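Local structure of bromodomain adjacent to zinc finger domain protein 2B (Homo sapiens, 4QF3) at residues D16-L20 against C31-C35. The protein probably helps read chromatin, carrying a zinc-binding PHD finger of the kind that recognises histone H3 tails. Sequence-based numbering, arbitrary orientation.
Sequences DNEEL and CHTYC. With ZN (zinc ion), chain C.
The imidazole of His32 meets Asp16 O and Asn17 O at its edge, near the ring plane, while one face carries Tyr34 OH, 3.2 Å above its centre. Tyr34 in turn sets one ring face over His32 CB and receives Leu20 CD1 at its edge, 3.9 Å from CE2, an apolar branch that leucine supplies well. Histidine suits its place because both nitrogens work: ND1 binds zinc at 2.1 Å. NE2 donates to Asp16 O at 2.8 Å in a nearly straight bond, and together the two bonds hold the ring's rotation. That donor stands 39° out of the carbonyl plane, yet the oxygen lies in the ring plane. A carbonyl accepting from a metal-bound imidazole is likely to make the ligand more electron-rich.

With chi1 at 53°, Tyr34 has CG between its backbone N and carbonyl carbon, and the phenol folds back over the histidine. Tyrosine fits because its ring spans His32 CB while its hydroxyl reaches the imidazole and a water, to which aspartate offers carboxylate oxygen OD1 of Asp16. Tyr34 OH lies 3.1 Å from Asn17 OD1. A leucine in place of Tyr34 would probably leave that water without its phenol partner and uncover the histidine face.

Leu20 O accepts from Thr33 N at 2.9 Å, and a CA-H of His32 approaches the same oxygen; Thr33 OG1 packs against Leu20 CB. Cys35 SG also binds the zinc, which Cys9 and Cys12 complete. The contact thus ties the loop leading into strand 21-23 to the end of its antiparallel partner, strand 30-32, with Leu21 against His32 and Leu22 against Thr33.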
loop_
_atom_site.group_PDB
_atom_site.type_symbol
_atom_site.label_atom_id
_atom_site.label_comp_id
_atom_site.label_asym_id
_atom_site.label_seq_id
_atom_site.Cartn_x
_atom_site.Cartn_y
_atom_site.Cartn_z
ATOM N N ASP A 16 5.028 -10.470 0.335
ATOM C CA ASP A 16 4.046 -11.527 0.500
ATOM C C ASP A 16 2.622 -10.993 0.727
ATOM O O ASP A 16 2.413 -9.773 0.822
ATOM C CB ASP A 16 4.471 -12.472 1.655
ATOM C CG ASP A 16 4.536 -11.786 3.027
ATOM O OD1 ASP A 16 4.513 -10.542 3.147
ATOM O OD2 ASP A 16 4.641 -12.501 4.036
ATOM N N ASN A 17 1.648 -11.891 0.890
ATOM C CA ASN A 17 0.289 -11.501 1.225
ATOM C C ASN A 17 -0.210 -10.444 0.259
ATOM O O ASN A 17 -0.689 -9.373 0.666
ATOM C CB ASN A 17 0.184 -10.959 2.652
ATOM C CG ASN A 17 -0.140 -12.023 3.679
ATOM O OD1 ASN A 17 0.490 -12.084 4.745
ATOM N ND2 ASN A 17 -1.126 -12.853 3.384
ATOM N N GLU A 18 -0.138 -10.741 -1.027
ATOM C CA GLU A 18 -0.437 -9.764 -2.042
ATOM C C GLU A 18 -1.837 -9.173 -1.971
ATOM O O GLU A 18 -1.993 -7.990 -2.234
ATOM C CB GLU A 18 -0.115 -10.351 -3.428
ATOM C CG GLU A 18 1.389 -10.362 -3.689
ATOM C CD GLU A 18 1.888 -11.634 -4.345
ATOM O OE1 GLU A 18 1.357 -12.000 -5.416
ATOM O OE2 GLU A 18 2.824 -12.254 -3.789
ATOM N N GLU A 19 -2.839 -9.953 -1.566
ATOM C CA GLU A 19 -4.218 -9.445 -1.463
ATOM C C GLU A 19 -4.314 -8.326 -0.423
ATOM O O GLU A 19 -5.161 -7.425 -0.516
ATOM C CB GLU A 19 -5.178 -10.584 -1.084
ATOM C CG GLU A 19 -6.604 -10.137 -0.781
ATOM C CD GLU A 19 -7.610 -11.278 -0.936
ATOM O OE1 GLU A 19 -7.804 -11.685 -2.099
ATOM O OE2 GLU A 19 -8.154 -11.745 0.084
ATOM N N LEU A 20 -3.411 -8.378 0.561
ATOM C CA LEU A 20 -3.400 -7.431 1.669
ATOM C C LEU A 20 -2.324 -6.344 1.495
ATOM O O LEU A 20 -2.239 -5.413 2.319
ATOM C CB LEU A 20 -3.171 -8.161 2.997
ATOM C CG LEU A 20 -4.257 -9.211 3.343
ATOM C CD1 LEU A 20 -3.850 -9.940 4.621
ATOM C CD2 LEU A 20 -5.654 -8.617 3.458
ATOM N N CYS A 31 1.852 -1.016 1.048
ATOM C CA CYS A 31 1.864 -1.238 2.466
ATOM C C CYS A 31 0.788 -2.237 2.832
ATOM O O CYS A 31 -0.368 -2.101 2.405
ATOM C CB CYS A 31 1.653 0.072 3.213
ATOM S SG CYS A 31 1.945 0.028 5.002
ATOM N N HIS A 32 1.126 -3.226 3.647
ATOM C CA HIS A 32 0.090 -4.187 4.082
ATOM C C HIS A 32 -0.942 -3.570 5.011
ATOM O O HIS A 32 -0.618 -2.717 5.817
ATOM C CB HIS A 32 0.726 -5.310 4.894
ATOM C CG HIS A 32 1.610 -6.225 4.081
ATOM N ND1 HIS A 32 2.977 -6.300 4.253
ATOM C CD2 HIS A 32 1.299 -7.091 3.085
ATOM C CE1 HIS A 32 3.465 -7.217 3.426
ATOM N NE2 HIS A 32 2.469 -7.707 2.705
ATOM N N THR A 33 -2.176 -4.051 4.885
ATOM C CA THR A 33 -3.221 -3.614 5.780
ATOM C C THR A 33 -2.747 -3.676 7.248
ATOM O O THR A 33 -2.952 -2.736 8.054
ATOM C CB THR A 33 -4.427 -4.553 5.578
ATOM O OG1 THR A 33 -3.985 -5.915 5.661
ATOM C CG2 THR A 33 -5.176 -4.300 4.295
ATOM N N TYR A 34 -2.080 -4.777 7.633
ATOM C CA TYR A 34 -1.718 -5.056 9.015
ATOM C C TYR A 34 -0.419 -4.413 9.452
ATOM O O TYR A 34 -0.035 -4.509 10.610
ATOM C CB TYR A 34 -1.654 -6.582 9.226
ATOM C CG TYR A 34 -0.766 -7.313 8.222
ATOM C CD1 TYR A 34 0.628 -7.273 8.319
ATOM C CD2 TYR A 34 -1.308 -8.007 7.177
ATOM C CE1 TYR A 34 1.422 -7.940 7.416
ATOM C CE2 TYR A 34 -0.524 -8.705 6.283
ATOM C CZ TYR A 34 0.858 -8.645 6.402
ATOM O OH TYR A 34 1.631 -9.322 5.444
ATOM N N CYS A 35 0.254 -3.758 8.501
ATOM C CA CYS A 35 1.483 -2.991 8.756
ATOM C C CYS A 35 1.195 -1.505 8.936
ATOM O O CYS A 35 1.997 -0.814 9.559
ATOM C CB CYS A 35 2.540 -3.156 7.644
ATOM S SG CYS A 35 3.258 -4.815 7.652
HETATM ZN ZN ZN C . 4.177 -5.130 5.589
HETATM O O HOH W 1 4.426 -9.367 5.721
#